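Local coordinates for bifunctional endo-1,4-beta-xylanase A (Neocallimastix patriciarum, PDB 2VG9), which hydrolyses internal beta-1,4-xylosidic linkages of xylan as a family 11 glycoside hydrolase of beta jelly-roll fold, at residues K179-K183 with Q184-I188. Numbering follows the deposited sequence.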
ATOM      1  N   LYS A 179      -8.597  -1.453 -13.781  1.00 11.53           N
ATOM      2  CA  LYS A 179      -9.155  -1.273 -15.147  1.00 13.44           C
ATOM      3  C   LYS A 179      -8.559  -0.054 -15.839  1.00 12.64           C
ATOM      4  O   LYS A 179      -8.151  -0.132 -17.006  1.00 13.17           O
ATOM      5  CB  LYS A 179     -10.677  -1.102 -15.120  1.00 12.86           C
ATOM      6  CG  LYS A 179     -11.476  -2.394 -15.047  1.00 16.59           C
ATOM      7  CD  LYS A 179     -12.997  -2.072 -14.991  1.00 16.90           C
ATOM      8  CE  LYS A 179     -13.745  -3.052 -14.063  1.00 23.79           C
ATOM      9  NZ  LYS A 179     -15.186  -3.282 -14.481  1.00 27.22           N
ATOM     10  N   GLU A 180      -8.495   1.060 -15.107  1.00 12.35           N
ATOM     11  CA  GLU A 180      -7.832   2.279 -15.585  1.00 12.58           C
ATOM     12  C   GLU A 180      -6.390   2.073 -15.958  1.00 12.97           C
ATOM     13  O   GLU A 180      -5.954   2.616 -16.985  1.00 13.50           O
ATOM     14  CB  GLU A 180      -7.972   3.453 -14.594  1.00 12.38           C
ATOM     15  CG  GLU A 180      -9.410   4.022 -14.522  1.00 15.43           C
ATOM     16  CD  GLU A 180      -9.858   4.804 -15.779  1.00 21.15           C
ATOM     17  OE1 GLU A 180      -9.065   5.027 -16.712  1.00 20.60           O
ATOM     18  OE2 GLU A 180     -11.031   5.214 -15.834  1.00 26.19           O
ATOM     19  N   TRP A 181      -5.625   1.325 -15.145  1.00 11.50           N
ATOM     20  CA  TRP A 181      -4.229   1.038 -15.503  1.00 12.10           C
ATOM     21  C   TRP A 181      -4.127   0.147 -16.751  1.00 13.36           C
ATOM     22  O   TRP A 181      -3.287   0.371 -17.651  1.00 13.76           O
ATOM     23  CB  TRP A 181      -3.482   0.422 -14.322  1.00 11.50           C
ATOM     24  CG  TRP A 181      -3.471   1.271 -13.047  1.00 11.78           C
ATOM     25  CD1 TRP A 181      -3.605   2.645 -12.932  1.00 12.64           C
ATOM     26  CD2 TRP A 181      -3.317   0.775 -11.705  1.00 10.08           C
ATOM     27  NE1 TRP A 181      -3.555   3.011 -11.592  1.00 13.09           N
ATOM     28  CE2 TRP A 181      -3.372   1.880 -10.832  1.00 10.14           C
ATOM     29  CE3 TRP A 181      -3.155  -0.509 -11.163  1.00  9.03           C
ATOM     30  CZ2 TRP A 181      -3.271   1.739  -9.446  1.00 10.68           C
ATOM     31  CZ3 TRP A 181      -3.043  -0.642  -9.795  1.00 10.28           C
ATOM     32  CH2 TRP A 181      -3.125   0.469  -8.951  1.00 11.62           C
ATOM     33  N   ALA A 182      -5.003  -0.859 -16.807  1.00 14.03           N
ATOM     34  CA  ALA A 182      -5.128  -1.738 -17.959  1.00 15.18           C
ATOM     35  C   ALA A 182      -5.426  -0.939 -19.238  1.00 15.20           C
ATOM     36  O   ALA A 182      -4.826  -1.202 -20.278  1.00 16.63           O
ATOM     37  CB  ALA A 182      -6.200  -2.791 -17.696  1.00 15.32           C
ATOM     38  N   LYS A 183      -6.291   0.070 -19.130  1.00 15.92           N
ATOM     39  CA  LYS A 183      -6.678   0.927 -20.254  1.00 16.93           C
ATOM     40  C   LYS A 183      -5.502   1.692 -20.851  1.00 16.28           C
ATOM     41  O   LYS A 183      -5.611   2.161 -21.976  1.00 15.26           O
ATOM     42  CB  LYS A 183      -7.706   1.962 -19.828  1.00 17.32           C
ATOM     43  CG  LYS A 183      -9.126   1.662 -20.180  1.00 22.11           C
ATOM     44  CD  LYS A 183     -10.025   2.681 -19.493  1.00 27.03           C
ATOM     45  CE  LYS A 183     -11.426   2.659 -20.049  1.00 33.21           C
ATOM     46  NZ  LYS A 183     -12.175   1.434 -19.645  1.00 36.48           N
ATOM     47  N   GLN A 184      -4.430   1.867 -20.068  1.00 15.47           N
ATOM     48  CA  GLN A 184      -3.227   2.583 -20.510  1.00 16.23           C
ATOM     49  C   GLN A 184      -2.322   1.711 -21.334  1.00 16.98           C
ATOM     50  O   GLN A 184      -1.347   2.191 -21.944  1.00 17.66           O
ATOM     51  CB  GLN A 184      -2.428   3.147 -19.322  1.00 16.51           C
ATOM     52  CG  GLN A 184      -3.241   4.009 -18.317  1.00 15.05           C
ATOM     53  CD  GLN A 184      -4.146   5.046 -19.008  1.00 19.27           C
ATOM     54  OE1 GLN A 184      -5.395   5.036 -18.852  1.00 19.75           O
ATOM     55  NE2 GLN A 184      -3.528   5.936 -19.768  1.00 15.00           N
ATOM     56  N   GLY A 185      -2.636   0.425 -21.350  1.00 16.84           N
ATOM     57  CA  GLY A 185      -1.808  -0.535 -22.021  1.00 16.95           C
ATOM     58  C   GLY A 185      -0.797  -1.166 -21.106  1.00 16.51           C
ATOM     59  O   GLY A 185       0.059  -1.883 -21.580  1.00 17.52           O
ATOM     60  N   TRP A 186      -0.866  -0.897 -19.800  1.00 15.66           N
ATOM     61  CA  TRP A 186       0.114  -1.457 -18.887  1.00 15.35           C
ATOM     62  C   TRP A 186      -0.168  -2.922 -18.621  1.00 15.54           C
ATOM     63  O   TRP A 186      -1.325  -3.317 -18.482  1.00 15.82           O
ATOM     64  CB  TRP A 186       0.168  -0.688 -17.560  1.00 14.76           C
ATOM     65  CG  TRP A 186       0.303   0.816 -17.725  1.00 13.81           C
ATOM     66  CD1 TRP A 186       0.758   1.487 -18.820  1.00 14.32           C
ATOM     67  CD2 TRP A 186       0.036   1.802 -16.730  1.00 12.58           C
ATOM     68  NE1 TRP A 186       0.763   2.837 -18.575  1.00 15.74           N
ATOM     69  CE2 TRP A 186       0.303   3.058 -17.300  1.00 12.16           C
ATOM     70  CE3 TRP A 186      -0.429   1.741 -15.412  1.00 12.79           C
ATOM     71  CZ2 TRP A 186       0.132   4.253 -16.597  1.00 14.12           C
ATOM     72  CZ3 TRP A 186      -0.608   2.931 -14.710  1.00 14.97           C
ATOM     73  CH2 TRP A 186      -0.351   4.169 -15.310  1.00 13.00           C
ATOM     74  N   GLY A 187       0.891  -3.723 -18.557  1.00 15.05           N
ATOM     75  CA  GLY A 187       0.758  -5.164 -18.300  1.00 14.81           C
ATOM     76  C   GLY A 187       0.297  -5.472 -16.871  1.00 14.87           C
ATOM     77  O   GLY A 187       0.795  -4.850 -15.918  1.00 13.29           O
ATOM     78  N   ILE A 188      -0.641  -6.427 -16.749  1.00 13.78           N
ATOM     79  CA  ILE A 188      -1.309  -6.787 -15.488  1.00 14.65           C
ATOM     80  C   ILE A 188      -1.148  -8.271 -15.179  1.00 13.65           C
ATOM     81  O   ILE A 188      -1.723  -9.110 -15.877  1.00 12.67           O
ATOM     82  CB  ILE A 188      -2.848  -6.494 -15.541  1.00 15.53           C
ATOM     83  CG1 ILE A 188      -3.148  -5.053 -16.025  1.00 18.39           C
ATOM     84  CG2 ILE A 188      -3.533  -6.859 -14.183  1.00 15.45           C
ATOM     85  CD1 ILE A 188      -2.802  -3.924 -15.002  1.00 16.91           C
TER
HETATM   86  O   HOH W   1      -3.462  -3.552 -20.545  1.00 27.36           O
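Trp181, in the last turn of helix 174-182, meets Trp186 just beyond it, and the pair is a worked example of how a chain leaving a helix can fold back on it. The indoles are not stacked squarely: their planes lie at 25°, but the five-membered ring of Trp181 and the six-membered ring of Trp186 are slid apart, with centroids 5.3 Å apart. Contact is made at one corner, Trp181 CD1 against Trp186 CZ3 at 3.5 Å, while CE3 of Trp186 rests on Trp181 CB. Trp186 reaches this spot because CG lies anti to its own carbonyl carbon (chi1 -50°), which swings the ring back beneath Trp181 O. A smaller apolar touch, Ala182 CB to Ile188 CG1 at 4.2 Å, follows as the chain comes round.

Backbone bonds fix the reversal as a Schellman motif. Gly185 N donates to Ala182 O at 2.9 Å, and Trp186 N makes a weak, longer bond of 3.5 Å to Trp181 O. The latter oxygen also accepts Gln184 N. Gly185 has a phi of 93°, where a CB would jam against the preceding carbonyl oxygen. In this family 11 jelly roll the motif ends the single helix and starts the loop to strand 190-200; Trp181 packs inward on Phe99 and Ile139, and Trp186 meets the Tyr159 ring.

Gln184 works through its aliphatic part: CB sits 3.3 Å above the Trp186 ring plane, toward its rim on the face that Trp181 O also lines, and CG rests on Glu180 O. A glycine here would probably leave that part of the indole face without its methylene cover and Trp186 freer to shift. One water donates to both Ala182 O, at 2.7 Å, and Trp186 O, tying the helix end to the returning loop.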